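Local structure of uncharacterized protein (Arthrobacter sp., 3KOP) at residues N87-C98 / W146-I155. The protein is of unknown function but belongs to the DUF3830 family, has a cyclophilin-like fold and forms a six-chain assembly. Sequence-based numbering, arbitrary orientation.
Sequences NTTVTPIPGDVC and WVPGNVFATI
Asn87 and Val151 grip each other twice: the side-chain ND2 of Asn87 donates to the carbonyl O of Val151 at 2.8 Å, almost perfectly straight (177°) and in the plane of the amide, while Val151 N returns a bond to Asn87 O from above that carbonyl's plane. CG turned anti to the backbone N (chi1 -160°) carries ND2 to Val151 O. Replacing Asn87 by alanine removes the amide and would probably leave Val151 O without this donor, weakening the tie between the start of 88-89 and strand 145-157. Two residues further along, Thr89 and Gly149 exchange two backbone bonds of 3.0 Å each, both in the carbonyl plane. On the other flank of 149-155, Val97 N reaches Ala153 O, Val97 O takes Phe152 N at 2.9 Å, and Gly95 O receives Ile155 N. Phe152 and Ala153 thus both oppose Val97, a classic beta bulge. Water 2 joins the carboxylate of Asp96 to Ala153 O. Asp96 N to Ile93 O closes the type II turn 93-96; Asp96 OD2 accepts a second bond from Ile93 N across it and forms a salt bridge with Arg135 of a neighbouring subunit. The OG1 of Thr89 accepts from Thr91 N in an ST turn and also meets Asn136 of the same neighbour. Val151 CG2 presses on Thr89 CG2 at 3.4 Å, tighter than usual, and its CG1 lies near Asp96 OD1. Val97 CG1 rests 3.5 Å from Phe152 CZ, its CB meets Ala153 CB, and Ile155 crosses Val97 at about a right angle. At the far end the Val90 and Trp146 side chains cross likewise, Val90 CB 3.5 Å from Trp146 CE3. Strand 145-157 therefore pairs with both 88-89 and 96-103, its hydrophobic side packed within the fold while polar groups beside Val151 engage a neighbouring subunit.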
loop_
_atom_site.group_PDB
_atom_site.type_symbol
_atom_site.label_atom_id
_atom_site.label_comp_id
_atom_site.label_asym_id
_atom_site.label_seq_id
_atom_site.Cartn_x
_atom_site.Cartn_y
_atom_site.Cartn_z
ATOM N N ASN F 87 0.429 -10.987 -17.565
ATOM C CA ASN F 87 -0.629 -11.470 -16.695
ATOM C C ASN F 87 -0.257 -11.366 -15.217
ATOM O O ASN F 87 -0.448 -12.318 -14.445
ATOM C CB ASN F 87 -0.962 -12.928 -17.034
ATOM C CG ASN F 87 -2.322 -13.356 -16.554
ATOM O OD1 ASN F 87 -3.295 -12.629 -16.711
ATOM N ND2 ASN F 87 -2.422 -14.576 -16.025
ATOM N N THR F 88 0.266 -10.211 -14.830
ATOM C CA THR F 88 0.827 -10.064 -13.503
ATOM C C THR F 88 -0.229 -9.877 -12.419
ATOM O O THR F 88 -1.382 -9.403 -12.662
ATOM C CB THR F 88 1.840 -8.917 -13.462
ATOM O OG1 THR F 88 1.160 -7.684 -13.622
ATOM C CG2 THR F 88 2.903 -9.044 -14.631
ATOM N N THR F 89 0.168 -10.291 -11.225
ATOM C CA THR F 89 -0.579 -10.030 -10.016
ATOM C C THR F 89 0.347 -9.563 -8.873
ATOM O O THR F 89 1.549 -9.921 -8.807
ATOM C CB THR F 89 -1.374 -11.294 -9.571
ATOM O OG1 THR F 89 -2.301 -10.952 -8.533
ATOM C CG2 THR F 89 -0.403 -12.381 -9.101
ATOM N N VAL F 90 -0.214 -8.745 -7.982
ATOM C CA VAL F 90 0.383 -8.588 -6.651
ATOM C C VAL F 90 -0.502 -9.154 -5.557
ATOM O O VAL F 90 -0.179 -9.031 -4.372
ATOM C CB VAL F 90 0.794 -7.149 -6.331
ATOM C CG1 VAL F 90 2.010 -6.760 -7.254
ATOM C CG2 VAL F 90 -0.402 -6.162 -6.469
ATOM N N THR F 91 -1.612 -9.773 -5.972
ATOM C CA THR F 91 -2.588 -10.381 -5.111
ATOM C C THR F 91 -2.802 -11.819 -5.587
ATOM O O THR F 91 -3.883 -12.147 -6.049
ATOM C CB THR F 91 -3.948 -9.601 -5.134
ATOM O OG1 THR F 91 -4.435 -9.459 -6.477
ATOM C CG2 THR F 91 -3.797 -8.205 -4.518
ATOM N N PRO F 92 -1.767 -12.681 -5.453
ATOM C CA PRO F 92 -1.961 -14.041 -5.900
ATOM C C PRO F 92 -2.992 -14.815 -5.076
ATOM O O PRO F 92 -3.150 -14.588 -3.857
ATOM C CB PRO F 92 -0.573 -14.657 -5.761
ATOM C CG PRO F 92 0.095 -13.876 -4.702
ATOM C CD PRO F 92 -0.474 -12.511 -4.772
ATOM N N ILE F 93 -3.672 -15.737 -5.747
ATOM C CA ILE F 93 -4.793 -16.464 -5.168
ATOM C C ILE F 93 -4.540 -17.969 -5.141
ATOM O O ILE F 93 -3.592 -18.445 -5.782
ATOM C CB ILE F 93 -6.075 -16.157 -5.929
ATOM C CG1 ILE F 93 -6.077 -16.844 -7.297
ATOM C CG2 ILE F 93 -6.244 -14.657 -6.048
ATOM C CD1 ILE F 93 -7.437 -16.655 -8.070
ATOM N N PRO F 94 -5.369 -18.723 -4.360
ATOM C CA PRO F 94 -5.087 -20.151 -4.261
ATOM C C PRO F 94 -5.075 -20.783 -5.650
ATOM O O PRO F 94 -5.926 -20.496 -6.464
ATOM C CB PRO F 94 -6.256 -20.693 -3.430
ATOM C CG PRO F 94 -6.710 -19.524 -2.607
ATOM C CD PRO F 94 -6.491 -18.330 -3.494
ATOM N N GLY F 95 -4.087 -21.599 -5.899
ATOM C CA GLY F 95 -3.920 -22.259 -7.177
ATOM C C GLY F 95 -3.050 -21.555 -8.183
ATOM O O GLY F 95 -2.686 -22.153 -9.174
ATOM N N ASP F 96 -2.722 -20.288 -7.973
ATOM C CA ASP F 96 -1.829 -19.573 -8.887
ATOM C C ASP F 96 -0.425 -20.165 -8.890
ATOM O O ASP F 96 0.145 -20.561 -7.831
ATOM C CB ASP F 96 -1.617 -18.126 -8.493
ATOM C CG ASP F 96 -2.745 -17.210 -8.859
ATOM O OD1 ASP F 96 -3.632 -17.558 -9.673
ATOM O OD2 ASP F 96 -2.696 -16.077 -8.314
ATOM N N VAL F 97 0.134 -20.171 -10.080
ATOM C CA VAL F 97 1.518 -20.512 -10.285
ATOM C C VAL F 97 2.167 -19.340 -10.962
ATOM O O VAL F 97 1.720 -18.873 -12.040
ATOM C CB VAL F 97 1.723 -21.838 -11.087
ATOM C CG1 VAL F 97 3.207 -22.189 -11.130
ATOM C CG2 VAL F 97 0.893 -22.983 -10.505
ATOM N N CYS F 98 3.208 -18.814 -10.317
ATOM C CA CYS F 98 3.825 -17.557 -10.739
ATOM C C CYS F 98 5.287 -17.672 -11.169
ATOM O O CYS F 98 6.033 -18.518 -10.667
ATOM C CB CYS F 98 3.738 -16.554 -9.600
ATOM S SG CYS F 98 2.065 -15.929 -9.319
ATOM N N TRP F 146 6.337 -3.431 -4.126
ATOM C CA TRP F 146 5.584 -4.414 -4.870
ATOM C C TRP F 146 6.495 -5.265 -5.763
ATOM O O TRP F 146 7.419 -4.744 -6.381
ATOM C CB TRP F 146 4.499 -3.728 -5.722
ATOM C CG TRP F 146 3.453 -3.006 -4.931
ATOM C CD1 TRP F 146 3.302 -1.641 -4.819
ATOM C CD2 TRP F 146 2.364 -3.585 -4.186
ATOM N NE1 TRP F 146 2.216 -1.349 -4.037
ATOM C CE2 TRP F 146 1.644 -2.516 -3.605
ATOM C CE3 TRP F 146 1.967 -4.891 -3.906
ATOM C CZ2 TRP F 146 0.495 -2.716 -2.838
ATOM C CZ3 TRP F 146 0.818 -5.102 -3.138
ATOM C CH2 TRP F 146 0.098 -4.014 -2.606
ATOM N N VAL F 147 6.245 -6.572 -5.774
ATOM C CA VAL F 147 6.989 -7.545 -6.563
ATOM C C VAL F 147 5.998 -8.363 -7.416
ATOM O O VAL F 147 5.653 -9.485 -7.058
ATOM C CB VAL F 147 7.741 -8.527 -5.630
ATOM C CG1 VAL F 147 8.655 -9.457 -6.438
ATOM C CG2 VAL F 147 8.520 -7.750 -4.538
ATOM N N PRO F 148 5.511 -7.806 -8.523
ATOM C CA PRO F 148 4.534 -8.550 -9.295
ATOM C C PRO F 148 5.070 -9.858 -9.874
ATOM O O PRO F 148 6.242 -9.931 -10.276
ATOM C CB PRO F 148 4.122 -7.579 -10.409
ATOM C CG PRO F 148 4.720 -6.218 -10.051
ATOM C CD PRO F 148 5.857 -6.495 -9.125
ATOM N N GLY F 149 4.224 -10.884 -9.874
ATOM C CA GLY F 149 4.544 -12.163 -10.468
ATOM C C GLY F 149 3.690 -12.407 -11.709
ATOM O O GLY F 149 2.508 -12.059 -11.738
ATOM N N ASN F 150 4.284 -13.025 -12.738
ATOM C CA ASN F 150 3.503 -13.458 -13.927
ATOM C C ASN F 150 2.715 -14.706 -13.558
ATOM O O ASN F 150 3.309 -15.736 -13.196
ATOM C CB ASN F 150 4.404 -13.830 -15.132
ATOM C CG ASN F 150 5.119 -12.648 -15.770
ATOM O OD1 ASN F 150 5.024 -11.513 -15.306
ATOM N ND2 ASN F 150 5.808 -12.908 -16.889
ATOM N N VAL F 151 1.393 -14.657 -13.653
ATOM C CA VAL F 151 0.559 -15.828 -13.348
ATOM C C VAL F 151 0.464 -16.636 -14.644
ATOM O O VAL F 151 -0.142 -16.187 -15.636
ATOM C CB VAL F 151 -0.882 -15.450 -12.868
ATOM C CG1 VAL F 151 -1.747 -16.728 -12.686
ATOM C CG2 VAL F 151 -0.860 -14.601 -11.583
ATOM N N PHE F 152 1.066 -17.828 -14.654
ATOM C CA PHE F 152 1.177 -18.582 -15.918
ATOM C C PHE F 152 0.544 -19.973 -15.892
ATOM O O PHE F 152 0.499 -20.659 -16.914
ATOM C CB PHE F 152 2.663 -18.674 -16.356
ATOM C CG PHE F 152 3.481 -19.677 -15.571
ATOM C CD1 PHE F 152 4.147 -19.295 -14.404
ATOM C CD2 PHE F 152 3.599 -20.992 -16.004
ATOM C CE1 PHE F 152 4.887 -20.180 -13.695
ATOM C CE2 PHE F 152 4.344 -21.896 -15.267
ATOM C CZ PHE F 152 4.983 -21.492 -14.114
ATOM N N ALA F 153 0.059 -20.384 -14.734
ATOM C CA ALA F 153 -0.634 -21.639 -14.605
ATOM C C ALA F 153 -1.576 -21.610 -13.425
ATOM O O ALA F 153 -1.442 -20.762 -12.501
ATOM C CB ALA F 153 0.330 -22.792 -14.493
ATOM N N THR F 154 -2.554 -22.500 -13.481
ATOM C CA THR F 154 -3.507 -22.620 -12.399
ATOM C C THR F 154 -3.736 -24.075 -12.056
ATOM O O THR F 154 -3.972 -24.929 -12.931
ATOM C CB THR F 154 -4.820 -21.905 -12.722
ATOM O OG1 THR F 154 -5.545 -21.719 -11.504
ATOM C CG2 THR F 154 -5.664 -22.700 -13.734
ATOM N N ILE F 155 -3.601 -24.375 -10.766
ATOM C CA ILE F 155 -3.721 -25.755 -10.274
ATOM C C ILE F 155 -5.158 -26.234 -10.442
ATOM O O ILE F 155 -6.094 -25.623 -9.922
ATOM C CB ILE F 155 -3.186 -25.897 -8.830
ATOM C CG1 ILE F 155 -1.680 -25.561 -8.807
ATOM C CG2 ILE F 155 -3.399 -27.334 -8.297
ATOM C CD1 ILE F 155 -1.101 -25.408 -7.420
HETATM O O HOH W 1 -5.983 -19.949 -9.197
HETATM O O HOH W 2 -4.068 -19.120 -11.714
#